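Local atomic coordinates of SsDNA-binding protein essential for mitochondrial genome maintenance (Saccharomyces cerevisiae, PDB entry 6CQK), a protein that binds single-stranded DNA preferentially and cooperatively, takes part in mitochondrial DNA replication and stimulates the PIF1 helicase. Residues E18-S21 with A22-R26. Sequence-based numbering, arbitrary orientation.
Sequences EHTS and ANNNR
Thr20 and Arg26 form the last antiparallel pair, a non-hydrogen-bonded one with CA atoms 4.8 Å apart, before the hairpin loop that joins strands 3-20 and 26-34 of this OB-fold single-strand binding protein. Both side chains leave the same face of the sheet. Beyond the pair, Ser21 and Asn25 meet across the mouth of the loop, where Ser21 N makes a weak hydrogen bond to Asn25 O. With chi1 at 89°, Ser21 OG sits between its own backbone N and carbonyl carbon and faces Asn25, whose backbone N donates to it over 3.1 Å, fairly straight. Replacing Ser21 by alanine removes OG, and Asn25 N is likely to lose this acceptor, freeing the loop to shift at its neck. Ser21 also touches Tyr27 and Phe50, so this side of the loop lies against aromatic residues. On the face that carries Thr20 and Arg26, Thr20 CG2 lies 3.4 Å from Asn24 OD1, the two side chains pointing the same way. The Arg26 chain, bent at chi2 and chi3, turns back over the first strand. Its NH1 hydrogen-bonds Thr20 OG1 over 3.3 Å, the hydroxyl oxygen lying 10° out of the guanidinium plane, at the edge of the group. Glu18 crosses Arg26 at about a right angle: its CG rests over a guanidinium face, and on that same side OE2 forms a salt bridge with NE at 3.4 Å, whose hydrogen bond is weak. The carboxylate and guanidinium planes are 32° apart. The guanidinium is thus met over a face and at an edge, and its charge is probably partly offset by the carboxylate. Since Glu18 and Arg26 are both exposed, solvent is likely to weaken that attraction, and this end of the hairpin is joined by several modest polar bonds at the surface.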
loop_
_atom_site.group_PDB
_atom_site.type_symbol
_atom_site.label_atom_id
_atom_site.label_comp_id
_atom_site.label_asym_id
_atom_site.label_seq_id
_atom_site.Cartn_x
_atom_site.Cartn_y
_atom_site.Cartn_z
ATOM N N GLU A 18 -10.863 -21.969 -13.263
ATOM C CA GLU A 18 -10.156 -22.748 -12.227
ATOM C C GLU A 18 -9.221 -23.750 -12.869
ATOM O O GLU A 18 -9.563 -24.356 -13.873
ATOM C CB GLU A 18 -11.204 -23.390 -11.350
ATOM C CG GLU A 18 -10.679 -24.092 -10.136
ATOM C CD GLU A 18 -11.688 -24.171 -8.975
ATOM O OE1 GLU A 18 -12.833 -23.652 -9.149
ATOM O OE2 GLU A 18 -11.323 -24.769 -7.907
ATOM N N HIS A 19 -8.031 -23.887 -12.320
ATOM C CA HIS A 19 -6.912 -24.588 -13.000
ATOM C C HIS A 19 -6.068 -25.334 -12.002
ATOM O O HIS A 19 -6.394 -25.337 -10.807
ATOM C CB HIS A 19 -6.004 -23.563 -13.624
ATOM C CG HIS A 19 -6.695 -22.642 -14.556
ATOM N ND1 HIS A 19 -6.706 -22.821 -15.914
ATOM C CD2 HIS A 19 -7.397 -21.513 -14.316
ATOM C CE1 HIS A 19 -7.380 -21.834 -16.477
ATOM N NE2 HIS A 19 -7.819 -21.033 -15.527
ATOM N N THR A 20 -5.017 -25.997 -12.494
ATOM C CA THR A 20 -4.052 -26.698 -11.641
ATOM C C THR A 20 -2.636 -26.269 -11.927
ATOM O O THR A 20 -2.248 -26.017 -13.065
ATOM C CB THR A 20 -4.183 -28.249 -11.702
ATOM O OG1 THR A 20 -5.480 -28.666 -11.230
ATOM C CG2 THR A 20 -3.088 -28.940 -10.856
ATOM N N SER A 21 -1.855 -26.209 -10.863
ATOM C CA SER A 21 -0.700 -25.449 -10.894
ATOM C C SER A 21 0.525 -26.258 -10.867
ATOM O O SER A 21 1.349 -25.949 -10.048
ATOM C CB SER A 21 -0.703 -24.624 -9.614
ATOM O OG SER A 21 -0.066 -25.318 -8.533
ATOM N N ALA A 22 0.747 -27.285 -11.652
ATOM C CA ALA A 22 2.186 -27.801 -11.734
ATOM C C ALA A 22 2.789 -28.367 -10.454
ATOM O O ALA A 22 3.394 -29.431 -10.453
ATOM C CB ALA A 22 3.147 -26.743 -12.316
ATOM N N ASN A 23 2.665 -27.602 -9.388
ATOM C CA ASN A 23 2.855 -28.027 -7.995
ATOM C C ASN A 23 1.636 -28.824 -7.427
ATOM O O ASN A 23 1.695 -29.378 -6.339
ATOM C CB ASN A 23 3.058 -26.747 -7.185
ATOM C CG ASN A 23 4.471 -26.565 -6.702
ATOM O OD1 ASN A 23 5.412 -27.206 -7.207
ATOM N ND2 ASN A 23 4.640 -25.676 -5.706
ATOM N N ASN A 24 0.527 -28.817 -8.161
ATOM C CA ASN A 24 -0.675 -29.584 -7.902
ATOM C C ASN A 24 -1.577 -28.905 -6.952
ATOM O O ASN A 24 -2.298 -29.518 -6.191
ATOM C CB ASN A 24 -0.423 -31.042 -7.565
ATOM C CG ASN A 24 -1.545 -31.942 -8.052
ATOM O OD1 ASN A 24 -2.486 -31.497 -8.723
ATOM N ND2 ASN A 24 -1.443 -33.219 -7.736
ATOM N N ASN A 25 -1.593 -27.603 -7.063
ATOM C CA ASN A 25 -2.604 -26.821 -6.410
ATOM C C ASN A 25 -3.701 -26.276 -7.324
ATOM O O ASN A 25 -3.481 -25.909 -8.451
ATOM C CB ASN A 25 -1.938 -25.653 -5.701
ATOM C CG ASN A 25 -1.257 -26.088 -4.450
ATOM O OD1 ASN A 25 -0.084 -26.411 -4.506
ATOM N ND2 ASN A 25 -1.978 -26.163 -3.330
ATOM N N ARG A 26 -4.891 -26.241 -6.771
ATOM C CA ARG A 26 -5.971 -25.577 -7.405
ATOM C C ARG A 26 -5.738 -24.150 -7.248
ATOM O O ARG A 26 -5.543 -23.688 -6.118
ATOM C CB ARG A 26 -7.322 -25.793 -6.759
ATOM C CG ARG A 26 -7.852 -27.139 -7.044
ATOM C CD ARG A 26 -7.836 -27.395 -8.559
ATOM N NE ARG A 26 -9.169 -27.174 -9.089
ATOM C CZ ARG A 26 -9.486 -27.327 -10.370
ATOM N NH1 ARG A 26 -8.560 -27.605 -11.300
ATOM N NH2 ARG A 26 -10.752 -27.160 -10.747
#